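Local coordinates for protein 30-kDa cleavage and polyadenylation specificity factor 30 (Arabidopsis thaliana, PDB 5ZUU) that binds m6A-modified RNA through its YTH domain and, as a component of the CPSF complex, takes part in pre-mRNA 3'-end formation and poly(A) site selection, at residues T41-N45 / R135-E139; L49-D54 / M77-I81; K117-L121 / Q147-L151; R69-G73 / L110-F115. All blocks are in the same frame, centred on the assembly; numbering follows the deposited sequence.

Interaction 1: residues T41-N45 / R135-E139; sequences TQRSN and RDCQE. With nucleotides of chain F.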
# COMPACT_ATOMS: atom_id res chain seq x y z
N THR A 41 -5.64 -9.43 -2.24
CA THR A 41 -5.90 -8.90 -3.59
C THR A 41 -6.73 -9.87 -4.41
O THR A 41 -7.14 -10.93 -3.92
CB THR A 41 -4.57 -8.46 -4.29
OG1 THR A 41 -4.89 -7.74 -5.49
CG2 THR A 41 -3.64 -9.64 -4.64
N GLN A 42 -7.02 -9.50 -5.65
CA GLN A 42 -7.72 -10.38 -6.57
C GLN A 42 -6.85 -11.59 -6.81
O GLN A 42 -5.63 -11.46 -6.84
CB GLN A 42 -7.92 -9.71 -7.92
CG GLN A 42 -8.82 -8.52 -7.82
CD GLN A 42 -8.91 -7.78 -9.12
OE1 GLN A 42 -9.59 -8.25 -9.98
NE2 GLN A 42 -8.19 -6.63 -9.28
N ARG A 43 -7.48 -12.76 -7.00
CA ARG A 43 -6.73 -14.04 -7.21
C ARG A 43 -5.74 -14.01 -8.36
O ARG A 43 -4.61 -14.44 -8.23
CB ARG A 43 -7.69 -15.19 -7.35
CG ARG A 43 -8.49 -15.38 -6.04
CD ARG A 43 -9.24 -16.69 -5.93
NE ARG A 43 -8.25 -17.78 -6.01
CZ ARG A 43 -8.53 -19.08 -6.18
NH1 ARG A 43 -9.79 -19.50 -6.29
NH2 ARG A 43 -7.54 -19.97 -6.25
N SER A 44 -6.14 -13.41 -9.45
CA SER A 44 -5.26 -13.23 -10.58
C SER A 44 -4.03 -12.39 -10.34
O SER A 44 -3.15 -12.36 -11.22
CB SER A 44 -6.03 -12.53 -11.71
OG SER A 44 -6.50 -11.26 -11.26
N ASN A 45 -3.95 -11.66 -9.23
CA ASN A 45 -2.80 -10.82 -8.96
C ASN A 45 -1.78 -11.45 -8.00
O ASN A 45 -0.71 -10.83 -7.77
CB ASN A 45 -3.24 -9.45 -8.38
CG ASN A 45 -3.91 -8.56 -9.40
OD1 ASN A 45 -3.56 -8.55 -10.60
ND2 ASN A 45 -4.88 -7.81 -8.95
N ARG A 135 -4.50 0.33 -12.79
CA ARG A 135 -5.37 -0.74 -12.28
C ARG A 135 -4.73 -1.38 -11.08
O ARG A 135 -3.56 -1.15 -10.77
CB ARG A 135 -5.71 -1.76 -13.39
CG ARG A 135 -6.65 -1.21 -14.47
CD ARG A 135 -7.36 -2.29 -15.30
NE ARG A 135 -8.59 -1.94 -16.10
CZ ARG A 135 -8.54 -1.24 -17.21
NH1 ARG A 135 -9.60 -0.97 -17.92
NH2 ARG A 135 -7.38 -0.76 -17.61
N ASP A 136 -5.48 -2.24 -10.41
CA ASP A 136 -5.02 -2.94 -9.21
C ASP A 136 -3.78 -3.79 -9.54
O ASP A 136 -3.77 -4.58 -10.49
CB ASP A 136 -6.19 -3.79 -8.68
CG ASP A 136 -5.90 -4.47 -7.33
OD1 ASP A 136 -5.25 -3.85 -6.45
OD2 ASP A 136 -6.33 -5.66 -7.17
N CYS A 137 -2.74 -3.61 -8.75
CA CYS A 137 -1.44 -4.26 -8.84
C CYS A 137 -0.65 -3.96 -10.10
O CYS A 137 0.18 -4.74 -10.52
CB CYS A 137 -1.53 -5.77 -8.51
SG CYS A 137 -2.06 -6.09 -6.80
N GLN A 138 -0.92 -2.85 -10.72
CA GLN A 138 -0.03 -2.36 -11.79
C GLN A 138 1.35 -1.97 -11.19
O GLN A 138 1.47 -1.18 -10.23
CB GLN A 138 -0.67 -1.16 -12.47
CG GLN A 138 0.28 -0.33 -13.30
CD GLN A 138 0.56 -1.07 -14.56
OE1 GLN A 138 -0.37 -1.25 -15.35
NE2 GLN A 138 1.77 -1.59 -14.70
N GLU A 139 2.40 -2.55 -11.74
CA GLU A 139 3.77 -2.22 -11.32
C GLU A 139 4.17 -0.82 -11.81
O GLU A 139 3.87 -0.45 -12.94
CB GLU A 139 4.80 -3.27 -11.79
CG GLU A 139 6.12 -3.09 -11.03
CD GLU A 139 7.19 -4.11 -11.21
OE1 GLU A 139 8.29 -3.96 -10.61
OE2 GLU A 139 6.95 -5.11 -11.91
P C F 6 -9.49 -1.73 -10.74
OP1 C F 6 -10.35 -1.49 -11.90
OP2 C F 6 -8.31 -2.61 -10.89
O5' C F 6 -8.91 -0.32 -10.22
C5' C F 6 -9.55 0.90 -10.61
C4' C F 6 -8.62 1.74 -11.45
O4' C F 6 -8.37 1.08 -12.71
C3' C F 6 -9.12 3.13 -11.82
O3' C F 6 -8.87 4.03 -10.75
C2' C F 6 -8.31 3.41 -13.06
O2' C F 6 -6.99 3.84 -12.77
C1' C F 6 -8.33 2.05 -13.74
N1 C F 6 -9.47 1.80 -14.65
C2 C F 6 -9.50 2.49 -15.87
O2 C F 6 -8.61 3.31 -16.12
N3 C F 6 -10.50 2.23 -16.74
C4 C F 6 -11.42 1.31 -16.45
N4 C F 6 -12.39 1.10 -17.34
C5 C F 6 -11.41 0.59 -15.21
C6 C F 6 -10.42 0.86 -14.35
O HOH W 1 -5.68 -5.37 -4.34
O HOH W 2 -2.20 -6.07 -12.41
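Asn45 and Cys137 are the backbone positions that come nearest, CA to CA 6.7 Å, where the type II turn from Arg135 to Gln138 faces the loop before helix 46-55. The side chain of Asp136 carries the contact. Its OD2 accepts a nearly straight hydrogen bond from Gln42 NE2 at 3.0 Å (N-H...O 173°). The bond uses the anti lone pair, away from OD1. Amide and carboxylate lie almost in one plane, 10° apart, and the two side chains run past each other in opposite directions. Thr41 OG1 is also 3.0 Å from Asp136 OD2, and Asn45 ND2 is 3.1 Å from that same oxygen. The Asn45 amide stands steeply across the carboxylate instead of flat with it. Asp136 CG sits opposite its own backbone N (chi1 -174°), which directs the carboxylate at the loop. A water that hydrogen-bonds to Thr41 OG1 donates to Asp136 OD1 at 2.6 Å. OD1 also takes the backbone N-H of Lys23. Beside this polar patch, Cys137 CB packs on Asn45 CG at 3.8 Å. The turn also meets RNA. Asp136 N donates to OP2 of C6 of chain F at 2.9 Å, and the Arg135 guanidinium lays one face against the cytosine of that nucleotide. Gln42 and Asp136 also pack on a modified residue, probably the m6A of the RNA. Ringed by these polar groups, the Asp136 carboxylate is probably kept ionised although it is buried. It ties the loop to a turn that holds an RNA phosphate through its backbone.

Interaction 2: residues L49-D54 / M77-I81; sequences LNEAFD and MTSRI
Asn50 and Ile81 join helix 46-55 of the YTH domain to the loop that leaves strand 70-77. The Asn50 side-chain amide pairs with the backbone of Ile81 much as another peptide group would. Asn50 OD1 accepts from Ile81 N at 2.7 Å, in the carbonyl plane and on a lone pair. Asn50 ND2 donates to Ile81 O at 2.9 Å, tilted somewhat from the amide plane. Both polar ends of Asn50 are thus satisfied by one residue. Arg80 meets Asp54 side-on in a salt bridge with two nitrogens. Arg80 NE gives its hydrogen to Asp54 OD1 at 2.8 Å, and Arg80 NH1 reaches Asp54 OD2 at 3.0 Å. Each oxygen offers its syn lone pair. Carboxylate and guanidinium are nearly coplanar, 6° apart, so the bonds lie in the plane of both groups. The Arg80 chain is extended from CG to NE and crosses the Asn50 side chain at about a right angle. The Asn50 amide is stacked on one face of the guanidinium, with the planes 14° apart. Beside these polar ties lies the ring of Phe53. One face takes the backbone at Ser79 and Arg80. Met77 makes an oblique Met-aromatic contact, SD lying 5.1 Å from the centroid of the Phe53 ring. The methyl of Met77, CE, reaches Leu49 CB at 3.8 Å, and Ile81 CD1 also packs on Leu49 CB. Ser79 OG turns elsewhere, to the backbone N of Ser104. Met77 O is buried without a polar partner, and Phe53 CE1 lies in front of it at 3.4 Å, the oxygen being near the plane of the ring.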
# COMPACT_ATOMS: atom_id res chain seq x y z
N LEU A 49 2.42 -10.51 -7.14
CA LEU A 49 2.93 -10.00 -5.90
C LEU A 49 3.91 -10.99 -5.32
O LEU A 49 4.88 -10.54 -4.74
CB LEU A 49 1.84 -9.62 -4.86
CG LEU A 49 0.93 -8.51 -5.33
CD1 LEU A 49 -0.04 -8.16 -4.23
CD2 LEU A 49 1.67 -7.26 -5.79
N ASN A 50 3.70 -12.30 -5.47
CA ASN A 50 4.68 -13.25 -4.88
C ASN A 50 6.01 -13.21 -5.64
O ASN A 50 7.09 -13.37 -5.05
CB ASN A 50 4.13 -14.70 -4.80
CG ASN A 50 3.26 -14.95 -3.56
OD1 ASN A 50 3.28 -14.17 -2.61
ND2 ASN A 50 2.48 -16.03 -3.58
N GLU A 51 5.95 -12.99 -6.95
CA GLU A 51 7.16 -12.90 -7.73
C GLU A 51 7.96 -11.68 -7.26
O GLU A 51 9.17 -11.71 -7.16
CB GLU A 51 6.79 -12.83 -9.25
CG GLU A 51 7.95 -12.97 -10.27
CD GLU A 51 8.75 -11.65 -10.52
OE1 GLU A 51 9.93 -11.71 -10.97
OE2 GLU A 51 8.25 -10.54 -10.25
N ALA A 52 7.28 -10.57 -7.02
CA ALA A 52 7.96 -9.35 -6.52
C ALA A 52 8.49 -9.61 -5.10
O ALA A 52 9.65 -9.33 -4.82
CB ALA A 52 6.99 -8.18 -6.55
N PHE A 53 7.67 -10.22 -4.24
CA PHE A 53 8.08 -10.49 -2.90
C PHE A 53 9.33 -11.32 -2.88
O PHE A 53 10.22 -11.03 -2.12
CB PHE A 53 6.98 -11.19 -2.09
CG PHE A 53 7.29 -11.32 -0.62
CD1 PHE A 53 7.01 -10.28 0.26
CD2 PHE A 53 7.83 -12.52 -0.12
CE1 PHE A 53 7.30 -10.43 1.62
CE2 PHE A 53 8.11 -12.68 1.24
CZ PHE A 53 7.83 -11.62 2.11
N ASP A 54 9.45 -12.32 -3.75
CA ASP A 54 10.65 -13.15 -3.75
C ASP A 54 11.86 -12.42 -4.33
O ASP A 54 12.99 -12.79 -3.99
CB ASP A 54 10.43 -14.44 -4.61
CG ASP A 54 9.37 -15.35 -4.06
OD1 ASP A 54 8.90 -15.19 -2.90
OD2 ASP A 54 8.94 -16.20 -4.87
N MET A 77 4.73 -4.99 1.77
CA MET A 77 4.24 -6.37 1.79
C MET A 77 5.13 -7.15 2.75
O MET A 77 6.30 -7.26 2.51
CB MET A 77 4.31 -6.94 0.40
CG MET A 77 3.72 -8.31 0.21
SD MET A 77 3.85 -8.81 -1.50
CE MET A 77 3.18 -10.49 -1.36
N THR A 78 4.63 -7.67 3.85
CA THR A 78 5.53 -8.36 4.80
C THR A 78 5.35 -9.84 4.92
O THR A 78 6.08 -10.44 5.68
CB THR A 78 5.39 -7.78 6.19
OG1 THR A 78 4.03 -7.76 6.54
CG2 THR A 78 5.82 -6.32 6.19
N SER A 79 4.40 -10.45 4.21
CA SER A 79 4.48 -11.90 4.05
C SER A 79 4.19 -12.28 2.60
O SER A 79 3.56 -11.53 1.86
CB SER A 79 3.54 -12.64 5.00
OG SER A 79 2.19 -12.44 4.61
N ARG A 80 4.67 -13.46 2.24
CA ARG A 80 4.41 -14.09 0.96
C ARG A 80 2.94 -14.56 0.97
O ARG A 80 2.45 -14.94 1.97
CB ARG A 80 5.39 -15.23 0.73
CG ARG A 80 5.31 -15.77 -0.70
CD ARG A 80 6.45 -16.71 -0.92
NE ARG A 80 6.73 -16.94 -2.34
CZ ARG A 80 6.09 -17.83 -3.14
NH1 ARG A 80 6.53 -17.97 -4.40
NH2 ARG A 80 5.05 -18.57 -2.73
N ILE A 81 2.20 -14.41 -0.11
CA ILE A 81 0.81 -14.89 -0.16
C ILE A 81 0.81 -16.44 -0.20
O ILE A 81 1.47 -17.07 -1.03
CB ILE A 81 0.05 -14.36 -1.38
CG1 ILE A 81 0.05 -12.80 -1.45
CG2 ILE A 81 -1.38 -14.88 -1.32
CD1 ILE A 81 -0.46 -12.19 -2.77

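Interaction 3: residues K117-L121 / Q147-L151; sequences KTRNL and QLASL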
# COMPACT_ATOMS: atom_id res chain seq x y z
N LYS A 117 -1.58 16.52 -7.92
CA LYS A 117 -0.18 16.63 -7.55
C LYS A 117 0.75 15.61 -8.16
O LYS A 117 1.93 15.83 -8.12
CB LYS A 117 -0.01 16.61 -6.04
CG LYS A 117 -0.56 17.86 -5.41
CD LYS A 117 -0.48 17.68 -3.91
CE LYS A 117 -1.18 18.78 -3.15
NZ LYS A 117 -1.32 18.23 -1.76
N THR A 118 0.23 14.54 -8.74
CA THR A 118 1.00 13.55 -9.45
C THR A 118 0.88 13.64 -10.94
O THR A 118 1.30 12.74 -11.63
CB THR A 118 0.56 12.11 -9.07
OG1 THR A 118 -0.70 11.80 -9.67
CG2 THR A 118 0.41 11.97 -7.62
N ARG A 119 0.36 14.75 -11.45
CA ARG A 119 -0.07 14.81 -12.85
C ARG A 119 1.11 14.91 -13.83
O ARG A 119 0.92 14.68 -15.01
CB ARG A 119 -1.05 15.97 -13.08
CG ARG A 119 -0.47 17.41 -12.99
CD ARG A 119 -1.63 18.44 -13.09
NE ARG A 119 -1.17 19.82 -13.10
CZ ARG A 119 -0.72 20.49 -12.04
NH1 ARG A 119 -0.58 19.94 -10.81
NH2 ARG A 119 -0.36 21.74 -12.18
N ASN A 120 2.31 15.23 -13.36
CA ASN A 120 3.48 15.23 -14.26
C ASN A 120 4.26 13.92 -14.20
O ASN A 120 5.37 13.82 -14.74
CB ASN A 120 4.32 16.47 -14.03
CG ASN A 120 4.98 16.48 -12.68
OD1 ASN A 120 4.49 15.78 -11.79
ND2 ASN A 120 6.08 17.25 -12.52
N LEU A 121 3.70 12.88 -13.58
CA LEU A 121 4.39 11.63 -13.40
C LEU A 121 3.71 10.59 -14.22
O LEU A 121 2.54 10.30 -14.00
CB LEU A 121 4.36 11.14 -11.94
CG LEU A 121 5.54 11.19 -11.05
CD1 LEU A 121 5.39 10.24 -9.85
CD2 LEU A 121 6.76 10.79 -11.83
N GLN A 147 9.61 8.17 -7.05
CA GLN A 147 9.05 9.50 -7.12
C GLN A 147 7.67 9.62 -6.58
O GLN A 147 7.40 10.59 -5.87
CB GLN A 147 9.07 10.06 -8.56
CG GLN A 147 10.47 10.22 -9.12
CD GLN A 147 11.35 11.10 -8.23
OE1 GLN A 147 10.90 12.13 -7.75
NE2 GLN A 147 12.60 10.69 -7.98
N LEU A 148 6.78 8.67 -6.91
CA LEU A 148 5.44 8.71 -6.41
C LEU A 148 5.40 8.50 -4.90
O LEU A 148 4.70 9.22 -4.22
CB LEU A 148 4.58 7.69 -7.11
CG LEU A 148 3.11 7.61 -6.69
CD1 LEU A 148 2.46 8.95 -6.88
CD2 LEU A 148 2.37 6.55 -7.52
N ALA A 149 6.13 7.54 -4.39
CA ALA A 149 6.21 7.38 -2.92
C ALA A 149 6.79 8.66 -2.27
O ALA A 149 6.30 9.14 -1.26
CB ALA A 149 7.09 6.20 -2.54
N SER A 150 7.81 9.26 -2.86
CA SER A 150 8.34 10.48 -2.27
C SER A 150 7.26 11.59 -2.12
O SER A 150 7.28 12.31 -1.13
CB SER A 150 9.61 10.93 -2.99
OG SER A 150 9.20 11.77 -4.02
N LEU A 151 6.29 11.67 -3.04
CA LEU A 151 5.21 12.65 -2.93
C LEU A 151 4.30 12.37 -1.72
O LEU A 151 3.73 13.30 -1.10
CB LEU A 151 4.33 12.71 -4.19
CG LEU A 151 5.07 13.18 -5.43
CD1 LEU A 151 4.23 13.01 -6.69
CD2 LEU A 151 5.54 14.63 -5.31
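Gln147 and Leu148 of helix 142-154 meet Leu121, the last residue of a type I turn that starts at Thr118. Gln147 contributes its CB, 3.9 Å from Leu121 CD1. The bend at chi2 then leads the rest of its chain away. Leu148 comes next and is touched twice. The methyl Leu121 CD1 rests against the helix backbone here, 3.6 Å from Leu148 N and 3.8 Å from Leu148 CB. With chi1 at -180°, the Leu148 chain swings away from its own amide nitrogen and brings CD1 to Thr118 CG2 at 3.7 Å. One turn further on, Leu151 ends the contact. Leu151 CD1 touches Lys117 O at 3.9 Å and Thr118 CG2 at 4.1 Å. The contact is mainly methyl packing, partly against backbone atoms. The polar ends have other partners: Thr118 OG1 bonds to Phe115 O, and Lys117 NZ makes a salt bridge with Glu155 beyond the helix. Thr118 and Leu148 also pack on Phe71 of strand 70-77 and on Leu113 of strand 103-114. The loop after strand 103-114 and helix 142-154 thus pack together against the central sheet of the YTH domain, at Phe71 and Leu113.

Interaction 4: residues R69-G73 / L110-F115; sequences RHFQG and LCELSF. With nucleotides of chain F.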
# COMPACT_ATOMS: atom_id res chain seq x y z
N ARG A 69 -9.91 10.10 -6.26
CA ARG A 69 -9.02 11.12 -6.90
C ARG A 69 -7.71 11.28 -6.08
O ARG A 69 -7.03 12.32 -6.16
CB ARG A 69 -9.73 12.50 -7.08
CG ARG A 69 -10.95 12.51 -7.95
CD ARG A 69 -11.64 13.86 -7.90
NE ARG A 69 -13.01 13.76 -8.41
CZ ARG A 69 -13.35 13.86 -9.69
NH1 ARG A 69 -12.45 14.10 -10.64
NH2 ARG A 69 -14.61 13.69 -10.05
N HIS A 70 -7.39 10.30 -5.25
CA HIS A 70 -6.24 10.43 -4.34
C HIS A 70 -5.52 9.04 -4.18
O HIS A 70 -6.17 7.96 -4.35
CB HIS A 70 -6.68 10.91 -2.93
CG HIS A 70 -7.06 12.35 -2.85
ND1 HIS A 70 -8.27 12.84 -3.30
CD2 HIS A 70 -6.41 13.41 -2.30
CE1 HIS A 70 -8.34 14.14 -3.06
NE2 HIS A 70 -7.21 14.51 -2.47
N PHE A 71 -4.23 9.11 -3.81
CA PHE A 71 -3.53 8.02 -3.16
C PHE A 71 -3.64 8.24 -1.68
O PHE A 71 -3.55 9.38 -1.26
CB PHE A 71 -2.07 7.96 -3.58
CG PHE A 71 -1.86 7.66 -5.05
CD1 PHE A 71 -1.92 6.35 -5.54
CD2 PHE A 71 -1.63 8.71 -5.97
CE1 PHE A 71 -1.75 6.10 -6.90
CE2 PHE A 71 -1.46 8.46 -7.35
CZ PHE A 71 -1.52 7.16 -7.80
N GLN A 72 -3.76 7.16 -0.89
CA GLN A 72 -3.94 7.21 0.54
C GLN A 72 -2.72 6.74 1.35
O GLN A 72 -2.70 6.78 2.61
CB GLN A 72 -5.13 6.38 0.96
CG GLN A 72 -6.48 6.98 0.74
CD GLN A 72 -6.98 6.92 -0.70
OE1 GLN A 72 -6.71 5.97 -1.41
NE2 GLN A 72 -7.67 7.94 -1.13
N GLY A 73 -1.68 6.25 0.70
CA GLY A 73 -0.48 5.81 1.47
C GLY A 73 0.25 4.68 0.83
O GLY A 73 -0.08 4.31 -0.33
N LEU A 110 0.55 7.04 5.80
CA LEU A 110 -0.84 7.28 5.48
C LEU A 110 -1.14 8.77 5.34
O LEU A 110 -0.74 9.56 6.22
CB LEU A 110 -1.66 6.69 6.64
CG LEU A 110 -1.70 5.18 6.45
CD1 LEU A 110 -1.85 4.42 7.79
CD2 LEU A 110 -2.75 4.79 5.40
N CYS A 111 -1.81 9.15 4.28
CA CYS A 111 -1.95 10.57 3.92
C CYS A 111 -3.01 10.69 2.81
O CYS A 111 -3.62 9.71 2.54
CB CYS A 111 -0.60 11.07 3.43
SG CYS A 111 -0.06 10.32 1.84
N GLU A 112 -3.30 11.87 2.27
CA GLU A 112 -4.18 12.00 1.12
C GLU A 112 -3.43 12.75 0.04
O GLU A 112 -3.25 13.97 0.14
CB GLU A 112 -5.49 12.74 1.42
CG GLU A 112 -6.50 12.00 2.30
CD GLU A 112 -7.21 10.79 1.59
OE1 GLU A 112 -7.30 10.72 0.34
OE2 GLU A 112 -7.72 9.92 2.33
N LEU A 113 -2.97 12.03 -0.97
CA LEU A 113 -2.17 12.64 -2.00
C LEU A 113 -3.05 12.77 -3.25
O LEU A 113 -3.43 11.79 -3.90
CB LEU A 113 -0.95 11.80 -2.30
CG LEU A 113 -0.09 12.28 -3.48
CD1 LEU A 113 0.60 13.58 -3.13
CD2 LEU A 113 0.96 11.22 -3.81
N SER A 114 -3.42 13.99 -3.55
CA SER A 114 -4.23 14.28 -4.72
C SER A 114 -3.54 13.91 -6.03
O SER A 114 -2.33 14.11 -6.17
CB SER A 114 -4.51 15.80 -4.74
OG SER A 114 -5.05 16.15 -5.98
N PHE A 115 -4.31 13.39 -6.97
CA PHE A 115 -3.84 13.04 -8.32
C PHE A 115 -3.33 14.29 -9.08
O PHE A 115 -2.46 14.18 -9.95
CB PHE A 115 -4.96 12.37 -9.17
CG PHE A 115 -5.37 10.95 -8.75
CD1 PHE A 115 -4.60 10.16 -7.94
CD2 PHE A 115 -6.58 10.39 -9.24
CE1 PHE A 115 -5.02 8.88 -7.56
CE2 PHE A 115 -6.97 9.11 -8.86
CZ PHE A 115 -6.18 8.36 -8.04
P A F 8 -9.92 10.79 -11.89
OP1 A F 8 -9.08 11.86 -11.25
OP2 A F 8 -10.82 9.96 -11.05
O5' A F 8 -10.53 11.66 -13.05
C5' A F 8 -11.74 11.31 -13.56
C4' A F 8 -11.86 11.85 -14.95
O4' A F 8 -11.66 10.75 -15.87
C3' A F 8 -13.27 12.37 -15.18
O3' A F 8 -13.29 13.78 -15.00
C2' A F 8 -13.67 11.75 -16.50
O2' A F 8 -13.21 12.43 -17.66
C1' A F 8 -12.90 10.43 -16.45
N9 A F 8 -13.53 9.28 -15.75
C8 A F 8 -13.25 8.63 -14.56
N7 A F 8 -14.00 7.57 -14.35
C5 A F 8 -14.82 7.52 -15.47
C6 A F 8 -15.82 6.62 -15.86
N6 A F 8 -16.20 5.58 -15.13
N1 A F 8 -16.46 6.87 -17.02
C2 A F 8 -16.08 7.92 -17.76
N3 A F 8 -15.14 8.82 -17.51
C4 A F 8 -14.54 8.56 -16.34
P G F 9 -14.45 14.40 -14.20
OP1 G F 9 -14.33 15.87 -14.27
OP2 G F 9 -14.56 13.72 -12.89
O5' G F 9 -15.70 13.97 -15.09
C5' G F 9 -17.03 14.11 -14.58
C4' G F 9 -17.96 13.80 -15.71
O4' G F 9 -17.46 12.60 -16.36
C3' G F 9 -19.42 13.51 -15.34
O3' G F 9 -20.29 14.65 -15.46
C2' G F 9 -19.82 12.54 -16.43
O2' G F 9 -20.25 13.52 -17.40
C1' G F 9 -18.52 11.71 -16.59
N9 G F 9 -18.36 10.52 -15.73
C8 G F 9 -17.57 10.36 -14.62
N7 G F 9 -17.69 9.18 -14.07
C5 G F 9 -18.60 8.51 -14.87
C6 G F 9 -19.17 7.21 -14.76
O6 G F 9 -18.93 6.34 -13.92
N1 G F 9 -20.06 6.95 -15.79
C2 G F 9 -20.38 7.82 -16.79
N2 G F 9 -21.28 7.39 -17.68
N3 G F 9 -19.90 9.04 -16.89
C4 G F 9 -19.02 9.32 -15.91
O HOH W 3 -6.98 14.86 -7.47
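Arg69 O is gripped by two donors: Phe115 N at 3.0 Å and a water at 2.9 Å, the same water that bonds to Ser114 OG. Ser114 OG also bonds to the backbone N of His116. From there strands 70-77 and 103-114 run as antiparallel neighbours in the central mixed sheet of the YTH domain. Phe71 and Leu113 form the hydrogen-bonded pair. Leu113 N reaches Phe71 O at 2.7 Å, and Phe71 N gives the return bond to Leu113 O at 2.8 Å. The register slips by one residue before Gly73, a beta bulge. There Cys111 N donates to Gln72 O from well above the carbonyl plane. Gln72 NE2 bonds to Glu112 OE1 at 3.2 Å, and Glu112 OE2 makes a salt bridge with Arg27. Gln72 OE1 takes the backbone N of Val65. His70 turns its ND1 to Thr68 O, and its CD2 side packs on Ser114. Phe115 points an edge at the face of Phe71, a T-shaped pair with centroids 5.1 Å apart and planes at 67°. The face of the Phe115 ring covers the Arg69-His70 peptide. At the RNA end, the extended Arg69 chain places both NH1 and NH2 on OP2 of G9 of chain F, NH2 at 2.8 Å. The phosphate oxygen lies near the guanidinium plane. OP1 of A8 of chain F approaches the edge of the Phe115 ring. Phe71 and Leu113 share a face of the sheet that helix 142-154 covers through Leu151 and Leu152. Leu110 and Gln72 meet helix 27-36 instead, and strand 58-65 flanks Phe71 at Ile62 and Ser64.

All four contacts belong to one YTH domain. Interactions 1 and 4 both touch the RNA, with centres about 19 Å apart: C6 at the first, A8 and G9 at the second. Interactions 2 and 3 stand back from it, their nearest atoms about 12 Å and 9 Å away. Each touches one of the RNA-contacting pairs through apolar packing. Leu49 CD1 of interaction 2 lies 3.9 Å from Cys137 SG of interaction 1. Leu151 CB of interaction 3 lies 3.7 Å from Leu113 CD2 of interaction 4. Interactions 2 and 4 sit on opposite sides of the chain's centre, although strand 70-77 leads from one to the other.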